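PDB 4I3B: bilirubin-inducible fluorescent protein UnaG from Anguilla japonica, which binds unconjugated bilirubin with high affinity inside its beta-barrel and, once loaded with it, emits green fluorescence on excitation. Local coordinates for residues T38-I43 with K54-P59; K50-I55 with Q66-L71; K96-Q101 with T109-I114. One frame throughout, in Å; residues are numbered along the deposited sequence.

Running from the N terminus, the chain first forms contact 1, which closes the hairpin of strands 40-46 and 50-56. Contact 2 opens before contact 1 has closed, so their spans interlock without nesting; they share Lys-54 and Ile-55, and contact 2 pairs strand 50-56 with strand 64-70, so that strand 50-56 is hemmed on both edges. Contact 3 follows in series and closes a separate hairpin, strands 96-103 and 106-115. Its centre lies about 17 Å from that of contact 1, across the middle of the chain. Contacts 2 and 3 meet through Met-51 and Leu-71 against Leu-97 and through Val-67 against Tyr-99. All three belong to the lipocalin-type barrel wall and touch the enclosed bilirubin.

Contact 1 (T38-I43 with K54-P59); sequences TPTLYI and KIENGP. With BLR (3-[5-[(Z)-(4-ethenyl-3-methyl-5-oxidanylidene-pyrrol-2-ylidene)methyl]-2-[[5-[(Z)-(3-ethenyl-4-methyl-5-oxidanylidene-pyrrol-2-ylidene)methyl]-3-(3-hydroxy-3-oxopropyl)-4-methyl-1H-pyrrol-2-yl]methyl]-4-methyl-1H-pyrrol-3-yl]propanoic acid), chain G.
Tyr-42 and Glu-56 both hold CG anti to the carbonyl carbon (chi1 -53° and -63°), and on this shared face phenol and carboxylate meet. Tyr-42 OH donates to Glu-56 OE1 at 2.9 Å; the oxygen lies in the plane of the ring at its edge, yet the hydroxyl approaches from above the carboxylate plane, the two planes being 86° apart. Replacing Tyr-42 by an alanine would probably leave Glu-56 OE1 without this donor and its carboxylate freer to turn. The antiparallel backbone pairs Thr-40 with Glu-56 and Tyr-42 with Lys-54, each through two hydrogen bonds. A water extends the grip, donating to Thr-38 O and Glu-56 O and accepting from Thr-40 OG1.

Toward the barrel interior, Leu-41 and Ile-55 lie side by side, Leu-41 CD2 3.8 Å from Ile-55 CG1. Ile-55 CD1 touches the bilirubin methyl CMA at 3.4 Å. Beyond the strand, Asn-57 OD1 accepts from bilirubin ND at 3.1 Å and, more weakly, from NC, while Asn-57 ND2 donates to bilirubin O1A and to Leu-63 O. Engaged through both ends, the Asn-57 amide would have its flip fixed, its oxygen receiving a pyrrole N-H and, weakly, that of the neighbouring terminal lactam.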
# COMPACT_ATOMS: atom_id res chain seq x y z
N THR A 38 -12.34 -3.27 -2.37
CA THR A 38 -12.48 -3.12 -0.93
C THR A 38 -11.49 -4.09 -0.27
O THR A 38 -11.86 -5.17 0.17
CB THR A 38 -13.92 -3.37 -0.48
OG1 THR A 38 -14.34 -4.63 -1.00
CG2 THR A 38 -14.86 -2.26 -1.02
N PRO A 39 -10.21 -3.71 -0.21
CA PRO A 39 -9.17 -4.61 0.28
C PRO A 39 -9.21 -4.91 1.78
O PRO A 39 -9.73 -4.13 2.58
CB PRO A 39 -7.89 -3.84 -0.06
CG PRO A 39 -8.32 -2.38 -0.08
CD PRO A 39 -9.65 -2.47 -0.77
N THR A 40 -8.65 -6.06 2.13
CA THR A 40 -8.37 -6.46 3.50
C THR A 40 -6.86 -6.68 3.58
O THR A 40 -6.26 -7.26 2.65
CB THR A 40 -9.09 -7.77 3.85
OG1 THR A 40 -10.48 -7.62 3.58
CG2 THR A 40 -8.92 -8.11 5.31
N LEU A 41 -6.25 -6.24 4.68
CA LEU A 41 -4.83 -6.42 4.94
C LEU A 41 -4.63 -7.25 6.18
O LEU A 41 -5.37 -7.08 7.16
CB LEU A 41 -4.16 -5.09 5.20
CG LEU A 41 -4.50 -3.92 4.29
CD1 LEU A 41 -3.85 -2.65 4.78
CD2 LEU A 41 -4.13 -4.20 2.86
N TYR A 42 -3.59 -8.09 6.17
CA TYR A 42 -3.18 -8.86 7.34
C TYR A 42 -1.72 -8.56 7.50
O TYR A 42 -0.89 -9.00 6.68
CB TYR A 42 -3.39 -10.36 7.12
CG TYR A 42 -4.78 -10.72 6.69
CD1 TYR A 42 -5.75 -11.05 7.63
CD2 TYR A 42 -5.15 -10.71 5.34
CE1 TYR A 42 -7.05 -11.40 7.25
CE2 TYR A 42 -6.44 -11.02 4.95
CZ TYR A 42 -7.39 -11.37 5.90
OH TYR A 42 -8.66 -11.67 5.48
N ILE A 43 -1.41 -7.79 8.54
CA ILE A 43 -0.06 -7.32 8.77
C ILE A 43 0.58 -8.07 9.92
O ILE A 43 -0.01 -8.21 10.99
CB ILE A 43 -0.11 -5.82 9.07
CG1 ILE A 43 -0.75 -5.12 7.88
CG2 ILE A 43 1.30 -5.27 9.34
CD1 ILE A 43 -0.72 -3.59 7.95
N LYS A 54 -0.12 -9.38 3.90
CA LYS A 54 -0.91 -10.16 2.97
C LYS A 54 -2.15 -9.33 2.61
O LYS A 54 -2.79 -8.76 3.49
CB LYS A 54 -1.36 -11.47 3.59
CG LYS A 54 -2.20 -12.30 2.65
CD LYS A 54 -2.67 -13.63 3.26
CE LYS A 54 -3.86 -14.22 2.48
NZ LYS A 54 -4.32 -15.51 3.12
N ILE A 55 -2.47 -9.26 1.32
CA ILE A 55 -3.54 -8.40 0.84
C ILE A 55 -4.53 -9.22 0.03
O ILE A 55 -4.14 -9.93 -0.90
CB ILE A 55 -2.97 -7.26 -0.05
CG1 ILE A 55 -1.89 -6.46 0.70
CG2 ILE A 55 -4.09 -6.32 -0.53
CD1 ILE A 55 -0.48 -6.88 0.44
N GLU A 56 -5.81 -9.10 0.36
CA GLU A 56 -6.85 -9.59 -0.52
C GLU A 56 -7.49 -8.34 -1.10
O GLU A 56 -8.26 -7.64 -0.43
CB GLU A 56 -7.86 -10.40 0.28
CG GLU A 56 -7.25 -11.66 0.90
CD GLU A 56 -8.13 -12.31 1.95
OE1 GLU A 56 -8.96 -11.62 2.59
OE2 GLU A 56 -7.95 -13.52 2.17
N ASN A 57 -7.14 -7.99 -2.35
CA ASN A 57 -7.70 -6.75 -2.92
C ASN A 57 -9.21 -6.84 -3.08
O ASN A 57 -9.89 -5.84 -2.97
CB ASN A 57 -7.03 -6.42 -4.25
CG ASN A 57 -5.63 -5.81 -4.07
OD1 ASN A 57 -5.49 -4.69 -3.58
ND2 ASN A 57 -4.61 -6.53 -4.53
N GLY A 58 -9.71 -8.05 -3.34
CA GLY A 58 -11.15 -8.27 -3.43
C GLY A 58 -11.74 -7.94 -4.79
O GLY A 58 -11.01 -7.59 -5.73
N PRO A 59 -13.07 -8.08 -4.94
CA PRO A 59 -13.71 -7.69 -6.20
C PRO A 59 -13.49 -6.21 -6.48
O PRO A 59 -13.39 -5.42 -5.54
CB PRO A 59 -15.20 -7.97 -5.95
CG PRO A 59 -15.35 -7.98 -4.47
CD PRO A 59 -14.04 -8.51 -3.93
CHA BLR G . -3.24 -2.51 -1.29
NA BLR G . -1.26 -2.50 0.29
C1A BLR G . -1.86 -2.97 -0.84
C2A BLR G . -0.98 -3.81 -1.50
C3A BLR G . 0.20 -3.81 -0.76
C4A BLR G . -0.00 -3.00 0.35
CMA BLR G . 1.45 -4.58 -1.07
CAA BLR G . -1.26 -4.56 -2.77
CBA BLR G . -0.65 -3.93 -3.96
CGA BLR G . -0.89 -4.68 -5.22
O1A BLR G . -1.90 -5.44 -5.35
O2A BLR G . -0.01 -4.55 -6.14
CHB BLR G . 1.00 -2.76 1.40
NB BLR G . -0.41 -1.85 3.19
C1B BLR G . 0.83 -2.26 2.67
C2B BLR G . 1.82 -2.05 3.65
C3B BLR G . 1.31 -1.57 4.72
C4B BLR G . -0.19 -1.34 4.60
CMB BLR G . 3.28 -2.38 3.42
OB BLR G . -1.03 -0.92 5.31
CAB BLR G . 2.01 -1.22 5.99
CBB BLR G . 1.40 -0.70 7.09
NC BLR G . -5.16 -3.18 -6.17
C1C BLR G . -5.90 -3.98 -7.24
C2C BLR G . -5.25 -3.47 -8.48
C3C BLR G . -4.33 -2.60 -8.21
C4C BLR G . -4.19 -2.37 -6.86
CMC BLR G . -5.65 -4.01 -9.81
OC BLR G . -6.80 -4.76 -7.05
CAC BLR G . -3.45 -1.93 -9.19
CBC BLR G . -3.88 -1.53 -10.41
CHD BLR G . -3.33 -1.53 -6.22
ND BLR G . -3.55 -2.22 -3.76
C1D BLR G . -3.09 -1.45 -4.77
C2D BLR G . -2.22 -0.43 -4.16
C3D BLR G . -2.20 -0.62 -2.80
C4D BLR G . -3.03 -1.80 -2.49
CMD BLR G . -1.54 0.63 -4.96
CAD BLR G . -1.40 0.19 -1.82
CBD BLR G . -2.29 1.21 -1.13
CGD BLR G . -3.02 0.59 0.01
O1D BLR G . -4.26 0.61 0.02
O2D BLR G . -2.40 0.09 0.98
O HOH W 1 -10.86 -8.08 0.64

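Contact 2 (K50-I55 with Q66-L71); sequences KMTVKI and QVKFKL. With BLR (3-[5-[(Z)-(4-ethenyl-3-methyl-5-oxidanylidene-pyrrol-2-ylidene)methyl]-2-[[5-[(Z)-(3-ethenyl-4-methyl-5-oxidanylidene-pyrrol-2-ylidene)methyl]-3-(3-hydroxy-3-oxopropyl)-4-methyl-1H-pyrrol-2-yl]methyl]-4-methyl-1H-pyrrol-3-yl]propanoic acid), chain G.
Met-51 and Phe-69 supply the main apolar contact, side by side and pointing the same way. Met-51 CB rests 3.7 Å from Phe-69 CZ, and the sulfur makes an oblique Met-aromatic contact, Met-51 SD standing 4.9 Å from the ring centroid of Phe-69. Phe-69 holds CG between its backbone N and carbonyl carbon (chi1 55°), and its ring reaches across to strand 50-55, with Met-51 O over one face, offset toward the rim. Val-53 CB and Val-67 CG2 pack at 4.0 Å on the same inner face.

Backbone hydrogen bonds join Met-51 with Phe-69 and Val-53 with Val-67, two to each pair and nearly straight for Val-53 N to Val-67 O at 2.8 Å. This antiparallel hairpin is part of the wall of the calycin barrel of the fatty-acid binding protein family, with one face turned to the ligand.

Pigment contacts come from that face: Val-53 CG2 lies 3.7 Å from bilirubin CMB, Val-67 CG1 is as near to bilirubin CMA, and Phe-69 CE2 meets CMB at its ring edge.

Polar and aliphatic groups occupy the other face. The Lys-68 chain runs alongside Thr-52, its CG 3.6 Å from Thr-52 OG1. Lys-50 and Lys-70 touch through their methylenes, Lys-50 CG to Lys-70 CB 4.0 Å; the ammonium of Lys-70 forms a salt bridge with Asp-49.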
# COMPACT_ATOMS: atom_id res chain seq x y z
N LYS A 50 10.99 -6.14 10.70
CA LYS A 50 10.59 -6.98 9.57
C LYS A 50 9.08 -7.08 9.54
O LYS A 50 8.44 -7.21 10.59
CB LYS A 50 11.19 -8.38 9.67
CG LYS A 50 12.69 -8.42 9.31
CD LYS A 50 13.31 -9.79 9.62
CE LYS A 50 13.60 -9.98 11.12
NZ LYS A 50 14.53 -8.92 11.68
N MET A 51 8.49 -6.99 8.35
CA MET A 51 7.04 -7.07 8.20
C MET A 51 6.64 -7.96 7.05
O MET A 51 7.35 -8.10 6.06
CB MET A 51 6.44 -5.66 7.97
CG MET A 51 6.76 -4.70 9.09
SD MET A 51 6.08 -3.04 8.86
CE MET A 51 4.32 -3.34 8.92
N THR A 52 5.45 -8.54 7.19
CA THR A 52 4.79 -9.23 6.09
C THR A 52 3.40 -8.66 5.98
O THR A 52 2.72 -8.49 7.00
CB THR A 52 4.69 -10.72 6.37
OG1 THR A 52 6.01 -11.26 6.43
CG2 THR A 52 3.92 -11.43 5.30
N VAL A 53 2.98 -8.32 4.77
CA VAL A 53 1.62 -7.82 4.56
C VAL A 53 0.98 -8.73 3.51
O VAL A 53 1.50 -8.87 2.40
CB VAL A 53 1.57 -6.35 4.10
CG1 VAL A 53 0.09 -5.90 3.94
CG2 VAL A 53 2.26 -5.47 5.11
N LYS A 54 -0.12 -9.38 3.90
CA LYS A 54 -0.91 -10.16 2.97
C LYS A 54 -2.15 -9.33 2.61
O LYS A 54 -2.79 -8.76 3.49
CB LYS A 54 -1.36 -11.47 3.59
CG LYS A 54 -2.20 -12.30 2.65
CD LYS A 54 -2.67 -13.63 3.26
CE LYS A 54 -3.86 -14.22 2.48
NZ LYS A 54 -4.32 -15.51 3.12
N ILE A 55 -2.47 -9.26 1.32
CA ILE A 55 -3.54 -8.40 0.84
C ILE A 55 -4.53 -9.22 0.03
O ILE A 55 -4.14 -9.93 -0.90
CB ILE A 55 -2.97 -7.26 -0.05
CG1 ILE A 55 -1.89 -6.46 0.70
CG2 ILE A 55 -4.09 -6.32 -0.53
CD1 ILE A 55 -0.48 -6.88 0.44
N GLN A 66 1.21 -10.56 -1.56
CA GLN A 66 1.88 -10.27 -0.30
C GLN A 66 3.17 -9.53 -0.59
O GLN A 66 3.75 -9.66 -1.69
CB GLN A 66 2.18 -11.53 0.49
CG GLN A 66 3.31 -12.31 -0.07
CD GLN A 66 3.61 -13.54 0.75
OE1 GLN A 66 3.10 -13.72 1.87
NE2 GLN A 66 4.43 -14.42 0.19
N VAL A 67 3.63 -8.78 0.40
CA VAL A 67 5.00 -8.29 0.40
C VAL A 67 5.64 -8.65 1.74
O VAL A 67 4.96 -8.70 2.78
CB VAL A 67 5.09 -6.77 0.17
CG1 VAL A 67 4.68 -6.40 -1.27
CG2 VAL A 67 4.29 -5.99 1.18
N LYS A 68 6.94 -8.92 1.69
CA LYS A 68 7.75 -9.20 2.87
C LYS A 68 9.00 -8.35 2.77
O LYS A 68 9.67 -8.37 1.74
CB LYS A 68 8.19 -10.68 2.89
CG LYS A 68 7.09 -11.70 3.06
CD LYS A 68 7.68 -13.09 3.30
CE LYS A 68 6.63 -14.05 3.85
NZ LYS A 68 7.17 -15.42 4.07
N PHE A 69 9.35 -7.64 3.84
CA PHE A 69 10.52 -6.78 3.80
C PHE A 69 11.12 -6.53 5.16
O PHE A 69 10.48 -6.73 6.20
CB PHE A 69 10.16 -5.43 3.15
CG PHE A 69 8.99 -4.73 3.82
CD1 PHE A 69 9.20 -3.92 4.94
CD2 PHE A 69 7.70 -4.88 3.34
CE1 PHE A 69 8.12 -3.25 5.57
CE2 PHE A 69 6.63 -4.24 3.96
CZ PHE A 69 6.85 -3.43 5.07
N LYS A 70 12.37 -6.09 5.13
CA LYS A 70 13.07 -5.59 6.30
C LYS A 70 13.23 -4.08 6.13
O LYS A 70 13.61 -3.60 5.07
CB LYS A 70 14.42 -6.30 6.39
CG LYS A 70 15.33 -5.80 7.50
CD LYS A 70 16.51 -6.73 7.71
CE LYS A 70 17.64 -6.02 8.44
NZ LYS A 70 17.26 -5.57 9.81
N LEU A 71 12.95 -3.31 7.18
CA LEU A 71 13.09 -1.86 7.09
C LEU A 71 14.47 -1.50 6.58
O LEU A 71 15.49 -2.04 7.06
CB LEU A 71 12.87 -1.19 8.45
CG LEU A 71 11.47 -1.38 9.03
CD1 LEU A 71 11.37 -0.77 10.42
CD2 LEU A 71 10.44 -0.77 8.11
CHA BLR G . -3.24 -2.51 -1.29
NA BLR G . -1.26 -2.50 0.29
C1A BLR G . -1.86 -2.97 -0.84
C2A BLR G . -0.98 -3.81 -1.50
C3A BLR G . 0.20 -3.81 -0.76
C4A BLR G . -0.00 -3.00 0.35
CMA BLR G . 1.45 -4.58 -1.07
CAA BLR G . -1.26 -4.56 -2.77
CBA BLR G . -0.65 -3.93 -3.96
CGA BLR G . -0.89 -4.68 -5.22
O1A BLR G . -1.90 -5.44 -5.35
O2A BLR G . -0.01 -4.55 -6.14
CHB BLR G . 1.00 -2.76 1.40
NB BLR G . -0.41 -1.85 3.19
C1B BLR G . 0.83 -2.26 2.67
C2B BLR G . 1.82 -2.05 3.65
C3B BLR G . 1.31 -1.57 4.72
C4B BLR G . -0.19 -1.34 4.60
CMB BLR G . 3.28 -2.38 3.42
OB BLR G . -1.03 -0.92 5.31
CAB BLR G . 2.01 -1.22 5.99
CBB BLR G . 1.40 -0.70 7.09
NC BLR G . -5.16 -3.18 -6.17
C1C BLR G . -5.90 -3.98 -7.24
C2C BLR G . -5.25 -3.47 -8.48
C3C BLR G . -4.33 -2.60 -8.21
C4C BLR G . -4.19 -2.37 -6.86
CMC BLR G . -5.65 -4.01 -9.81
OC BLR G . -6.80 -4.76 -7.05
CAC BLR G . -3.45 -1.93 -9.19
CBC BLR G . -3.88 -1.53 -10.41
CHD BLR G . -3.33 -1.53 -6.22
ND BLR G . -3.55 -2.22 -3.76
C1D BLR G . -3.09 -1.45 -4.77
C2D BLR G . -2.22 -0.43 -4.16
C3D BLR G . -2.20 -0.62 -2.80
C4D BLR G . -3.03 -1.80 -2.49
CMD BLR G . -1.54 0.63 -4.96
CAD BLR G . -1.40 0.19 -1.82
CBD BLR G . -2.29 1.21 -1.13
CGD BLR G . -3.02 0.59 0.01
O1D BLR G . -4.26 0.61 0.02
O2D BLR G . -2.40 0.09 0.98

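Contact 3 (K96-Q101 with T109-I114); sequences KLVYVQ and TYVREI. With BLR (3-[5-[(Z)-(4-ethenyl-3-methyl-5-oxidanylidene-pyrrol-2-ylidene)methyl]-2-[[5-[(Z)-(3-ethenyl-4-methyl-5-oxidanylidene-pyrrol-2-ylidene)methyl]-3-(3-hydroxy-3-oxopropyl)-4-methyl-1H-pyrrol-2-yl]methyl]-4-methyl-1H-pyrrol-3-yl]propanoic acid), chain G.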
# COMPACT_ATOMS: atom_id res chain seq x y z
N LYS A 96 5.52 7.51 11.25
CA LYS A 96 4.98 7.15 9.95
C LYS A 96 5.83 6.07 9.29
O LYS A 96 7.06 6.02 9.46
CB LYS A 96 5.00 8.36 9.03
CG LYS A 96 4.28 9.61 9.52
CD LYS A 96 4.60 10.78 8.58
CE LYS A 96 3.96 12.10 8.97
NZ LYS A 96 4.37 13.18 8.01
N LEU A 97 5.17 5.23 8.49
CA LEU A 97 5.86 4.21 7.70
C LEU A 97 5.81 4.70 6.28
O LEU A 97 4.72 4.94 5.74
CB LEU A 97 5.15 2.88 7.83
CG LEU A 97 5.89 1.68 7.28
CD1 LEU A 97 7.11 1.35 8.18
CD2 LEU A 97 4.89 0.55 7.16
N VAL A 98 6.98 4.86 5.68
CA VAL A 98 7.09 5.43 4.35
C VAL A 98 7.66 4.43 3.36
O VAL A 98 8.74 3.88 3.59
CB VAL A 98 7.95 6.69 4.36
CG1 VAL A 98 8.11 7.22 2.96
CG2 VAL A 98 7.35 7.73 5.29
N TYR A 99 6.93 4.20 2.29
CA TYR A 99 7.19 3.13 1.32
C TYR A 99 7.43 3.79 -0.03
O TYR A 99 6.58 4.57 -0.51
CB TYR A 99 5.94 2.25 1.29
CG TYR A 99 6.00 0.91 0.59
CD1 TYR A 99 6.31 0.77 -0.77
CD2 TYR A 99 5.70 -0.24 1.30
CE1 TYR A 99 6.28 -0.52 -1.40
CE2 TYR A 99 5.68 -1.48 0.70
CZ TYR A 99 5.96 -1.62 -0.63
OH TYR A 99 5.91 -2.88 -1.19
N VAL A 100 8.61 3.55 -0.61
CA VAL A 100 8.96 4.17 -1.89
C VAL A 100 9.23 3.09 -2.91
O VAL A 100 9.97 2.14 -2.65
CB VAL A 100 10.19 5.11 -1.77
CG1 VAL A 100 10.60 5.67 -3.16
CG2 VAL A 100 9.89 6.22 -0.78
N GLN A 101 8.61 3.24 -4.09
CA GLN A 101 8.85 2.39 -5.24
C GLN A 101 9.56 3.17 -6.34
O GLN A 101 9.15 4.31 -6.63
CB GLN A 101 7.53 1.86 -5.79
CG GLN A 101 6.81 0.88 -4.86
CD GLN A 101 5.42 0.57 -5.34
OE1 GLN A 101 4.79 1.39 -6.01
NE2 GLN A 101 4.92 -0.60 -5.00
N THR A 109 5.42 7.30 -3.78
CA THR A 109 5.53 7.16 -2.34
C THR A 109 4.17 6.90 -1.68
O THR A 109 3.15 7.47 -2.09
CB THR A 109 6.18 8.45 -1.77
OG1 THR A 109 7.41 8.69 -2.47
CG2 THR A 109 6.46 8.34 -0.27
N TYR A 110 4.19 6.06 -0.67
CA TYR A 110 3.03 5.80 0.19
C TYR A 110 3.43 6.13 1.61
O TYR A 110 4.41 5.59 2.11
CB TYR A 110 2.62 4.34 0.13
CG TYR A 110 2.52 3.75 -1.22
CD1 TYR A 110 3.67 3.43 -1.95
CD2 TYR A 110 1.28 3.48 -1.81
CE1 TYR A 110 3.58 2.88 -3.21
CE2 TYR A 110 1.19 2.93 -3.06
CZ TYR A 110 2.33 2.61 -3.76
OH TYR A 110 2.21 2.05 -5.01
N VAL A 111 2.67 7.00 2.28
CA VAL A 111 2.93 7.36 3.68
C VAL A 111 1.76 6.79 4.47
O VAL A 111 0.59 7.10 4.18
CB VAL A 111 3.05 8.88 3.89
CG1 VAL A 111 3.24 9.21 5.34
CG2 VAL A 111 4.18 9.48 3.02
N ARG A 112 2.07 6.00 5.49
CA ARG A 112 1.09 5.31 6.30
C ARG A 112 1.23 5.72 7.77
O ARG A 112 2.32 5.75 8.33
CB ARG A 112 1.23 3.79 6.12
CG ARG A 112 0.78 3.37 4.72
CD ARG A 112 0.95 1.90 4.50
NE ARG A 112 0.41 1.47 3.22
CZ ARG A 112 1.12 1.17 2.13
NH1 ARG A 112 2.45 1.26 2.09
NH2 ARG A 112 0.47 0.77 1.05
N GLU A 113 0.08 6.00 8.38
CA GLU A 113 0.01 6.50 9.74
C GLU A 113 -1.28 5.99 10.37
O GLU A 113 -2.24 5.70 9.65
CB GLU A 113 -0.06 8.04 9.73
CG GLU A 113 0.56 8.71 8.48
CD GLU A 113 0.37 10.23 8.42
OE1 GLU A 113 -0.04 10.77 7.34
OE2 GLU A 113 0.63 10.89 9.47
N ILE A 114 -1.30 5.89 11.69
CA ILE A 114 -2.54 5.59 12.39
C ILE A 114 -3.13 6.91 12.88
O ILE A 114 -2.43 7.71 13.51
CB ILE A 114 -2.27 4.64 13.56
CG1 ILE A 114 -1.54 3.39 13.05
CG2 ILE A 114 -3.57 4.26 14.25
CD1 ILE A 114 -2.34 2.59 12.05
CHA BLR G . -3.24 -2.51 -1.29
NA BLR G . -1.26 -2.50 0.29
C1A BLR G . -1.86 -2.97 -0.84
C2A BLR G . -0.98 -3.81 -1.50
C3A BLR G . 0.20 -3.81 -0.76
C4A BLR G . -0.00 -3.00 0.35
CMA BLR G . 1.45 -4.58 -1.07
CAA BLR G . -1.26 -4.56 -2.77
CBA BLR G . -0.65 -3.93 -3.96
CGA BLR G . -0.89 -4.68 -5.22
O1A BLR G . -1.90 -5.44 -5.35
O2A BLR G . -0.01 -4.55 -6.14
CHB BLR G . 1.00 -2.76 1.40
NB BLR G . -0.41 -1.85 3.19
C1B BLR G . 0.83 -2.26 2.67
C2B BLR G . 1.82 -2.05 3.65
C3B BLR G . 1.31 -1.57 4.72
C4B BLR G . -0.19 -1.34 4.60
CMB BLR G . 3.28 -2.38 3.42
OB BLR G . -1.03 -0.92 5.31
CAB BLR G . 2.01 -1.22 5.99
CBB BLR G . 1.40 -0.70 7.09
NC BLR G . -5.16 -3.18 -6.17
C1C BLR G . -5.90 -3.98 -7.24
C2C BLR G . -5.25 -3.47 -8.48
C3C BLR G . -4.33 -2.60 -8.21
C4C BLR G . -4.19 -2.37 -6.86
CMC BLR G . -5.65 -4.01 -9.81
OC BLR G . -6.80 -4.76 -7.05
CAC BLR G . -3.45 -1.93 -9.19
CBC BLR G . -3.88 -1.53 -10.41
CHD BLR G . -3.33 -1.53 -6.22
ND BLR G . -3.55 -2.22 -3.76
C1D BLR G . -3.09 -1.45 -4.77
C2D BLR G . -2.22 -0.43 -4.16
C3D BLR G . -2.20 -0.62 -2.80
C4D BLR G . -3.03 -1.80 -2.49
CMD BLR G . -1.54 0.63 -4.96
CAD BLR G . -1.40 0.19 -1.82
CBD BLR G . -2.29 1.21 -1.13
CGD BLR G . -3.02 0.59 0.01
O1D BLR G . -4.26 0.61 0.02
O2D BLR G . -2.40 0.09 0.98
O HOH W 2 2.16 12.70 5.96
O HOH W 3 3.89 3.21 3.70
O HOH W 4 1.97 -0.75 -5.39
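Leu-97 with Arg-112 and Tyr-99 with Tyr-110 are the hydrogen-bonded pairs of two antiparallel strands whose segment axes approach to 4.7 Å at 163°. On the inner face the side chains of these pairs project toward bilirubin. Arg-112 starts with CG anti to the carbonyl carbon (chi1 -70°) and stays extended from CG to NE; its guanidinium lies flat against a terminal ring of the pigment. Bilirubin C1B stands over the centre of one guanidinium face, 3.4 Å from its plane, and Arg-112 NH2 donates to bilirubin O2D at 3.0 Å, a propionate oxygen whose negative charge, if present, the arginine would offset. The other terminal nitrogen, Arg-112 NH1, gives a hydrogen bond to a water that in turn donates to Leu-97 O and Tyr-110 O, and it lies 3.7 Å from Tyr-99 CD2.

The side chains of Tyr-99 and Tyr-110 lie side by side, their rings meeting obliquely with planes 78° apart, CD1 of Tyr-99 3.9 Å from CD1 of Tyr-110. Tyr-110 OH donates to Gln-101 OE1 at 2.8 Å; the oxygen lies in the phenol plane, whereas the hydroxyl sits above the amide plane. A second water donates to Tyr-110 OH and accepts from Gln-101 NE2, so hydroxyl and amide are joined both directly and through the water. On the outer face Val-98 CG1 packs on Thr-109 CG2, and Lys-96 and Glu-113 run alongside each other, linked by a water between Lys-96 NZ and Glu-113 OE1.

Tyr-99 OH and Gln-101 NE2 both reach Glu-77 of strand 75-77, and Gln-101 OE1 also accepts from Arg-83. The hairpin lies between strand 86-93, which Leu-97 and Tyr-99 touch at Val-90, and strand 118-125, where Tyr-110 and Arg-112 pack on Val-121.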